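Local structure of xyloglucanase (Paenibacillus pabuli, 2JEP) at residues S334-N337 and V338-A342; V381-Q384 and N385-N388; S286-P289 and A290-S293. The protein hydrolyses xyloglucan of the plant cell wall as a family 5 glycoside hydrolase, probably cutting within its beta-1,4-linked glucan backbone. One frame throughout, in Å; residues are numbered along the deposited sequence.

Contact 1: S334-N337 and V338-A342; sequences SSNN and VYRAA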
ATOM      1  N   SER A 334       8.593   6.321  27.690  1.00  6.66           N
ATOM      2  CA  SER A 334       8.219   7.696  27.464  1.00  6.98           C
ATOM      3  C   SER A 334       9.034   8.402  26.393  1.00  7.62           C
ATOM      4  O   SER A 334       8.643   9.480  25.944  1.00  8.15           O
ATOM      5  CB  SER A 334       8.242   8.504  28.757  1.00  7.73           C
ATOM      6  OG  SER A 334       9.563   8.551  29.278  1.00  8.77           O
ATOM      7  N   SER A 335      10.126   7.784  25.948  1.00  7.26           N
ATOM      8  CA  SER A 335      10.922   8.313  24.835  1.00  7.36           C
ATOM      9  C   SER A 335      10.580   7.734  23.461  1.00  6.86           C
ATOM     10  O   SER A 335      11.210   8.083  22.486  1.00  7.71           O
ATOM     11  CB  SER A 335      12.401   8.138  25.095  1.00  7.95           C
ATOM     12  OG  SER A 335      12.846   6.790  25.014  1.00  9.19           O
ATOM     13  N   ASN A 336       9.565   6.879  23.375  1.00  6.94           N
ATOM     14  CA  ASN A 336       9.326   6.151  22.135  1.00  6.85           C
ATOM     15  C   ASN A 336       9.146   7.025  20.918  1.00  6.94           C
ATOM     16  O   ASN A 336       9.567   6.648  19.825  1.00  6.96           O
ATOM     17  CB  ASN A 336       8.153   5.196  22.323  1.00  7.34           C
ATOM     18  CG  ASN A 336       7.724   4.499  21.041  1.00  6.72           C
ATOM     19  OD1 ASN A 336       6.620   4.768  20.538  1.00  7.25           O
ATOM     20  ND2 ASN A 336       8.547   3.572  20.531  1.00  6.82           N
ATOM     21  N   ASN A 337       8.503   8.184  21.054  1.00  7.22           N
ATOM     22  CA  ASN A 337       8.261   8.995  19.859  1.00  7.30           C
ATOM     23  C   ASN A 337       9.546   9.532  19.232  1.00  7.50           C
ATOM     24  O   ASN A 337       9.570   9.804  18.035  1.00  8.25           O
ATOM     25  CB  ASN A 337       7.262  10.118  20.127  1.00  8.09           C
ATOM     26  CG  ASN A 337       5.827   9.663  20.051  1.00  8.17           C
ATOM     27  OD1 ASN A 337       5.504   8.746  19.312  1.00  9.82           O
ATOM     28  ND2 ASN A 337       4.956  10.276  20.845  1.00  9.39           N
ATOM     29  N   VAL A 338      10.614   9.665  20.014  1.00  7.60           N
ATOM     30  CA  VAL A 338      11.896  10.016  19.426  1.00  8.18           C
ATOM     31  C   VAL A 338      12.261   9.000  18.358  1.00  6.99           C
ATOM     32  O   VAL A 338      12.733   9.356  17.270  1.00  7.68           O
ATOM     33  CB  VAL A 338      13.028  10.043  20.518  1.00  8.38           C
ATOM     34  CG1 VAL A 338      14.400  10.264  19.909  1.00  9.68           C
ATOM     35  CG2 VAL A 338      12.712  11.127  21.589  1.00  9.87           C
ATOM     36  N   TYR A 339      12.032   7.729  18.662  1.00  6.99           N
ATOM     37  CA  TYR A 339      12.399   6.645  17.745  1.00  6.40           C
ATOM     38  C   TYR A 339      11.418   6.421  16.619  1.00  6.47           C
ATOM     39  O   TYR A 339      11.819   6.040  15.527  1.00  7.12           O
ATOM     40  CB  TYR A 339      12.749   5.344  18.529  1.00  6.97           C
ATOM     41  CG  TYR A 339      13.733   5.727  19.604  1.00  6.45           C
ATOM     42  CD1 TYR A 339      14.989   6.204  19.248  1.00  7.26           C
ATOM     43  CD2 TYR A 339      13.331   5.857  20.924  1.00  7.34           C
ATOM     44  CE1 TYR A 339      15.844   6.721  20.172  1.00  8.10           C
ATOM     45  CE2 TYR A 339      14.201   6.365  21.877  1.00  7.68           C
ATOM     46  CZ  TYR A 339      15.443   6.820  21.485  1.00  8.11           C
ATOM     47  OH  TYR A 339      16.328   7.386  22.389  1.00  9.74           O
ATOM     48  N   ARG A 340      10.132   6.661  16.880  1.00  6.76           N
ATOM     49  CA  ARG A 340       9.177   6.627  15.786  1.00  6.86           C
ATOM     50  C   ARG A 340       9.508   7.679  14.744  1.00  7.28           C
ATOM     51  O   ARG A 340       9.427   7.439  13.547  1.00  6.85           O
ATOM     52  CB  ARG A 340       7.745   6.770  16.312  1.00  7.55           C
ATOM     53  CG  ARG A 340       7.367   5.634  17.275  1.00  6.76           C
ATOM     54  CD  ARG A 340       5.885   5.307  17.250  1.00  8.92           C
ATOM     55  NE  ARG A 340       5.098   6.457  17.644  1.00  8.48           N
ATOM     56  CZ  ARG A 340       3.830   6.698  17.274  1.00  8.23           C
ATOM     57  NH1 ARG A 340       3.155   5.908  16.433  1.00  8.18           N
ATOM     58  NH2 ARG A 340       3.235   7.762  17.749  1.00  9.07           N
ATOM     59  N   ALA A 341       9.889   8.864  15.203  1.00  7.28           N
ATOM     60  CA  ALA A 341      10.342   9.899  14.305  1.00  6.97           C
ATOM     61  C   ALA A 341      11.614   9.472  13.589  1.00  7.15           C
ATOM     62  O   ALA A 341      11.712   9.612  12.369  1.00  7.88           O
ATOM     63  CB  ALA A 341      10.544  11.216  15.061  1.00  7.44           C
ATOM     64  N   ALA A 342      12.616   8.990  14.333  1.00  7.60           N
ATOM     65  CA  ALA A 342      13.893   8.595  13.705  1.00  7.78           C
ATOM     66  C   ALA A 342      13.679   7.524  12.650  1.00  7.66           C
ATOM     67  O   ALA A 342      14.286   7.572  11.573  1.00  8.07           O
ATOM     68  CB  ALA A 342      14.898   8.137  14.764  1.00  8.74           C
TER
HETATM   69  O   HOH W   1      15.533   7.471  24.987  1.00 10.06           O

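Contact 2: V381-Q384 and N385-N388; sequences VTQQ and NIIN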
ATOM      1  N   VAL A 381      -3.576  17.675  13.969  1.00 11.33           N
ATOM      2  CA  VAL A 381      -2.340  16.908  13.987  1.00 10.71           C
ATOM      3  C   VAL A 381      -2.094  16.361  15.375  1.00  9.72           C
ATOM      4  O   VAL A 381      -2.189  17.104  16.341  1.00 11.15           O
ATOM      5  CB  VAL A 381      -1.146  17.815  13.594  1.00 11.75           C
ATOM      6  CG1 VAL A 381       0.179  17.084  13.749  1.00 11.96           C
ATOM      7  CG2 VAL A 381      -1.321  18.353  12.150  1.00 13.14           C
ATOM      8  N   THR A 382      -1.756  15.080  15.482  1.00  8.47           N
ATOM      9  CA  THR A 382      -1.394  14.499  16.761  1.00  8.18           C
ATOM     10  C   THR A 382       0.091  14.110  16.876  1.00  7.76           C
ATOM     11  O   THR A 382       0.578  13.869  17.984  1.00  8.42           O
ATOM     12  CB  THR A 382      -2.237  13.252  17.056  1.00  8.30           C
ATOM     13  OG1 THR A 382      -2.100  12.370  15.947  1.00  9.65           O
ATOM     14  CG2 THR A 382      -3.708  13.624  17.293  1.00  9.69           C
ATOM     15  N   GLN A 383       0.806  14.056  15.754  1.00  7.38           N
ATOM     16  CA  GLN A 383       2.221  13.666  15.741  1.00  7.63           C
ATOM     17  C   GLN A 383       3.030  14.582  14.833  1.00  8.06           C
ATOM     18  O   GLN A 383       3.561  14.176  13.815  1.00  8.52           O
ATOM     19  CB  GLN A 383       2.353  12.206  15.302  1.00  7.24           C
ATOM     20  CG  GLN A 383       1.618  11.217  16.184  1.00  7.82           C
ATOM     21  CD  GLN A 383       2.211  11.054  17.574  1.00  7.53           C
ATOM     22  OE1 GLN A 383       3.354  11.451  17.837  1.00  9.81           O
ATOM     23  NE2 GLN A 383       1.428  10.458  18.473  1.00  7.54           N
ATOM     24  N   GLN A 384       3.120  15.847  15.219  1.00  9.12           N
ATOM     25  CA  GLN A 384       3.842  16.831  14.409  1.00  9.58           C
ATOM     26  C   GLN A 384       5.288  16.420  14.188  1.00  8.71           C
ATOM     27  O   GLN A 384       5.842  16.627  13.107  1.00  9.39           O
ATOM     28  CB  GLN A 384       3.826  18.209  15.098  1.00 10.64           C
ATOM     29  CG  GLN A 384       4.401  19.302  14.256  1.00 12.31           C
ATOM     30  CD  GLN A 384       3.542  19.579  13.078  1.00 11.44           C
ATOM     31  OE1 GLN A 384       2.364  19.919  13.257  1.00 13.15           O
ATOM     32  NE2 GLN A 384       4.083  19.419  11.839  1.00 14.49           N
ATOM     33  N   ASN A 385       5.925  15.880  15.221  1.00  8.89           N
ATOM     34  CA  ASN A 385       7.331  15.584  15.085  1.00  9.20           C
ATOM     35  C   ASN A 385       7.578  14.420  14.111  1.00  7.98           C
ATOM     36  O   ASN A 385       8.569  14.428  13.393  1.00  9.19           O
ATOM     37  CB  ASN A 385       7.996  15.318  16.449  1.00 10.18           C
ATOM     38  CG  ASN A 385       8.360  16.600  17.206  1.00 14.31           C
ATOM     39  OD1 ASN A 385       8.351  17.699  16.661  1.00 16.19           O
ATOM     40  ND2 ASN A 385       8.727  16.438  18.471  1.00 20.65           N
ATOM     41  N   ILE A 386       6.659  13.445  14.053  1.00  8.06           N
ATOM     42  CA  ILE A 386       6.804  12.369  13.063  1.00  7.93           C
ATOM     43  C   ILE A 386       6.548  12.926  11.652  1.00  7.91           C
ATOM     44  O   ILE A 386       7.254  12.587  10.706  1.00  8.42           O
ATOM     45  CB  ILE A 386       5.881  11.151  13.370  1.00  7.57           C
ATOM     46  CG1 ILE A 386       6.306  10.486  14.683  1.00  9.19           C
ATOM     47  CG2 ILE A 386       5.875  10.149  12.196  1.00  8.72           C
ATOM     48  CD1 ILE A 386       5.344   9.445  15.186  1.00  9.81           C
ATOM     49  N   ILE A 387       5.540  13.783  11.501  1.00  8.39           N
ATOM     50  CA  ILE A 387       5.330  14.402  10.206  1.00  8.68           C
ATOM     51  C   ILE A 387       6.563  15.161   9.785  1.00  8.35           C
ATOM     52  O   ILE A 387       7.026  15.059   8.638  1.00  8.59           O
ATOM     53  CB  ILE A 387       4.103  15.361  10.232  1.00  9.09           C
ATOM     54  CG1 ILE A 387       2.826  14.554  10.450  1.00  9.36           C
ATOM     55  CG2 ILE A 387       4.002  16.172   8.945  1.00  9.54           C
ATOM     56  CD1 ILE A 387       1.564  15.387  10.703  1.00 10.00           C
ATOM     57  N   ASN A 388       7.113  15.935  10.712  1.00  8.41           N
ATOM     58  CA  ASN A 388       8.306  16.715  10.368  1.00  8.80           C
ATOM     59  C   ASN A 388       9.469  15.804   9.969  1.00  8.36           C
ATOM     60  O   ASN A 388      10.256  16.130   9.084  1.00  9.31           O
ATOM     61  CB  ASN A 388       8.756  17.604  11.539  1.00  8.49           C
ATOM     62  CG  ASN A 388       7.843  18.775  11.793  1.00  9.89           C
ATOM     63  OD1 ASN A 388       7.014  19.115  10.971  1.00 11.59           O
ATOM     64  ND2 ASN A 388       8.007  19.405  12.949  1.00 10.27           N
TER
HETATM   65  O   HOH W   2       5.351  13.050  16.881  1.00 11.64           O

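Contact 3: S286-P289 and A290-S293; sequences STNP and AKKS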
ATOM      1  N   SER A 286      19.156   5.468  19.841  1.00  7.80           N
ATOM      2  CA  SER A 286      18.659   4.713  20.989  1.00  7.64           C
ATOM      3  C   SER A 286      19.573   4.925  22.188  1.00  7.77           C
ATOM      4  O   SER A 286      20.800   4.970  22.042  1.00  8.27           O
ATOM      5  CB  SER A 286      18.552   3.241  20.632  1.00  8.21           C
ATOM      6  OG  SER A 286      18.384   2.419  21.756  1.00  8.61           O
ATOM      7  N   THR A 287      18.971   5.067  23.370  1.00  7.27           N
ATOM      8  CA  THR A 287      19.708   5.342  24.589  1.00  7.56           C
ATOM      9  C   THR A 287      19.849   4.174  25.557  1.00  7.40           C
ATOM     10  O   THR A 287      20.578   4.290  26.556  1.00  8.90           O
ATOM     11  CB  THR A 287      19.056   6.506  25.392  1.00  7.45           C
ATOM     12  OG1 THR A 287      17.729   6.106  25.771  1.00  9.21           O
ATOM     13  CG2 THR A 287      19.026   7.785  24.580  1.00  9.34           C
ATOM     14  N   ASN A 288      19.209   3.043  25.232  1.00  7.64           N
ATOM     15  CA  ASN A 288      19.186   1.864  26.085  1.00  8.56           C
ATOM     16  C   ASN A 288      19.197   0.593  25.239  1.00  8.99           C
ATOM     17  O   ASN A 288      18.233   0.362  24.555  1.00  9.06           O
ATOM     18  CB  ASN A 288      18.011   1.891  27.070  1.00  9.62           C
ATOM     19  CG  ASN A 288      18.071   0.775  28.080  1.00 10.28           C
ATOM     20  OD1 ASN A 288      18.806  -0.198  27.907  1.00 12.59           O
ATOM     21  ND2 ASN A 288      17.285   0.900  29.151  1.00 13.28           N
ATOM     22  N   PRO A 289      20.275  -0.219  25.274  1.00  8.96           N
ATOM     23  CA  PRO A 289      20.302  -1.374  24.365  1.00  9.21           C
ATOM     24  C   PRO A 289      19.253  -2.424  24.692  1.00  9.16           C
ATOM     25  O   PRO A 289      18.879  -3.200  23.811  1.00  8.99           O
ATOM     26  CB  PRO A 289      21.715  -1.936  24.560  1.00  9.42           C
ATOM     27  CG  PRO A 289      22.090  -1.546  25.945  1.00 10.22           C
ATOM     28  CD  PRO A 289      21.473  -0.186  26.138  1.00  8.55           C
ATOM     29  N   ALA A 290      18.797  -2.475  25.941  1.00  8.93           N
ATOM     30  CA  ALA A 290      17.771  -3.418  26.331  1.00  9.39           C
ATOM     31  C   ALA A 290      16.413  -3.113  25.704  1.00  9.61           C
ATOM     32  O   ALA A 290      15.528  -3.971  25.683  1.00 10.67           O
ATOM     33  CB  ALA A 290      17.656  -3.478  27.835  1.00 11.59           C
ATOM     34  N   LYS A 291      16.271  -1.904  25.171  1.00  7.96           N
ATOM     35  CA  LYS A 291      15.023  -1.482  24.545  0.50  7.68           C
ATOM     36  C   LYS A 291      15.139  -1.356  23.027  1.00  7.65           C
ATOM     37  O   LYS A 291      14.229  -0.854  22.377  1.00  8.49           O
ATOM     38  CB  LYS A 291      14.550  -0.179  25.189  0.50  8.07           C
ATOM     39  CG  LYS A 291      14.407  -0.289  26.715  0.50  8.86           C
ATOM     40  CD  LYS A 291      13.894   1.023  27.341  0.50  7.18           C
ATOM     41  CE  LYS A 291      13.810   0.965  28.852  0.50 10.33           C
ATOM     42  NZ  LYS A 291      13.147   2.176  29.434  0.50 13.75           N
ATOM     43  N   LYS A 292      16.262  -1.818  22.476  1.00  7.41           N
ATOM     44  CA  LYS A 292      16.597  -1.689  21.056  1.00  7.25           C
ATOM     45  C   LYS A 292      16.742  -3.094  20.486  1.00  7.23           C
ATOM     46  O   LYS A 292      17.272  -3.991  21.163  1.00  8.61           O
ATOM     47  CB  LYS A 292      17.926  -0.940  20.911  1.00  7.99           C
ATOM     48  CG  LYS A 292      18.343  -0.636  19.504  1.00  8.03           C
ATOM     49  CD  LYS A 292      19.759  -0.028  19.474  1.00  7.83           C
ATOM     50  CE  LYS A 292      20.103   0.494  18.120  1.00  8.55           C
ATOM     51  NZ  LYS A 292      21.503   1.073  18.054  1.00  9.12           N
ATOM     52  N   SER A 293      16.303  -3.308  19.248  1.00  7.77           N
ATOM     53  CA  SER A 293      16.474  -4.614  18.616  1.00  7.92           C
ATOM     54  C   SER A 293      17.965  -4.924  18.453  1.00  8.66           C
ATOM     55  O   SER A 293      18.817  -4.040  18.544  1.00  9.75           O
ATOM     56  CB  SER A 293      15.816  -4.630  17.233  1.00  7.91           C
ATOM     57  OG  SER A 293      14.486  -4.146  17.278  1.00  7.87           O
TER
HETATM   58  O   HOH W   3      22.010   3.093  20.061  1.00 10.02           O

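Contact 1: S334-N337 and V338-A342
R340 grips N337 through two nitrogens on one oxygen: NE and NH2 each lie 2.9 Å from N337 OD1. This side-on grip spans the first turn of helix 336-353, in the beta-alpha-beta unit between strands 319-324 and 357-362 of the (beta/alpha)8 barrel. NE meets the oxygen almost head-on, with a C=O...NE angle of 172°, and OD1 lies in the guanidinium plane. The short asparagine suits its place: CG stands anti to the carbonyl carbon (chi1 -82°), which lays the amide alongside the arginine, and a bend at chi3 brings NE and NH2 round to it. NH1 bonds to the carbonyl of S326, so the group is held from two directions. A leucine here would probably leave N337 OD1 without its two arginine donors, cost the S326 carbonyl this one, and free the asparagine amide to turn.

The backbone bonds N336 O to R340 N and N337 O to A341 N, both 3.0 Å, wind the helix beneath. N336, whose amide bonds to K329 N and the T280 carbonyl, rests its OD1 3.4 Å from R340 CD.

Across the turn, S335 and Y339 pair more lightly. S335 OG, also bonded to D333, comes up at the ring edge, 3.4 Å from Y339 CE2. Water 1 bridges them, 2.8 Å from S335 OG and 2.7 Å from Y339 OH; the phenol also bonds to T285 O. Within the same turn, V338 CG1 lies 3.8 Å above the plane of the Y339 ring, displaced toward its rim.

Contact 2: V381-Q384 and N385-N388
Q384 reaches along the first turn of helix 384-393, the last helix of the TIM-barrel chain, to N388 four residues on. Its CB lies against the backbone N of the next residue, N385, at 3.1 Å. From there CG leaves anti to the backbone N of Q384 (chi1 -173°) and passes 3.8 Å from N388 ND2. A bend at chi2 (68°) then turns the carboxamide along the helix toward N388. CD comes no nearer than 4.1 Å to N388 OD1, but NE2 at the tip donates to that oxygen at 3.1 Å. The donor sits well above the plane of the asparagine carbonyl, while OD1 lies close to the plane of the glutamine amide, and the two amides are turned 39° apart. Glutamine has the length for this step, and the same pair is joined below by the backbone bond from N388 N to Q384 O.

Q383 is the N-cap. Q383 O accepts I387 N at 3.1 Å, while the side chain lies beside I386 and works through water 2. The water donates to Q383 OE1 and accepts from I386 N, so a backbone N-H of the opening turn gains a partner through a solvent bridge.

Behind the cap, strand 380-381 of a small antiparallel hairpin leads through T382 and Q383 into the helix. Both V381 and I387 touch F374 on the partner strand, and the two branched side chains meet tip to tip, V381 CG1 3.8 Å from I387 CD1.

Contact 3: S286-P289 and A290-S293
K291 and K292 each send a backbone N-H three residues back, K291 N to N288 O at 3.1 Å and K292 N to P289 O at 3.2 Å, so the chain winds through two overlapping tight turns with the 3-10 pattern. The turns lie in the long loop between helix 269-272 and helix 298-313, at the protein surface.

The side chain of N288 opens the curl with an Asx turn. Its CG is anti to the backbone N (chi1 -172°), which carries OD1 forward to accept A290 N at 3.0 Å. Asparagine is apt because its carbonyl sits one carbon beyond CB, near enough for the N-H two residues on. P289, between them, has no N-H to satisfy, and its ring fixes phi near the value that a 3-10 turn needs. N288 OD1 also lies 3.5 Å from A290 CB: the methyl of A290 sits beside the asparagine oxygen, where a short side chain fits.

On another side, K292 runs fully extended past S286. Its CB lies 3.5 Å from S286 OG and its CD 3.7 Å from S286 CB, so the aliphatic part of the lysine borders the small serine. S286 OG is itself bonded to Q281 OE1, which also receives the backbone N-H groups of T287 and N288. At the far end, water 3 donates to S286 O at 3.0 Å and accepts from K292 NZ at 2.9 Å; NZ has a weak bond to G283 O as well.

The lysine thus divides its chemistry along its length: the methylenes lie against the serine, while the ammonium is placed to be solvated by neutral oxygens, a water and, weakly, the G283 carbonyl.

Contact 1 lies between the others, its centre about 11 Å from that of contact 2 and about 12 Å from that of contact 3. Toward contact 2, R340 NH2 is 3.3 Å from Q383 NE2 and 3.7 Å from I386 CD1, joining helix 336-353 to helix 384-393. Toward contact 3, Y339 OH packs 3.5 Å from T287 CG2, tying the same helix to the surface loop. Contacts 2 and 3 do not touch, their nearest atoms being about 15 Å apart. All three are peripheral, their centres about 21 to 29 Å from the centre of the chain. As in family 5 generally, the catalytic glutamates are expected at the C-terminal ends of barrel strands 4 and 7; helix 336-353 follows strand 319-324, the seventh, and R340 reaches S326 just beyond that strand's end.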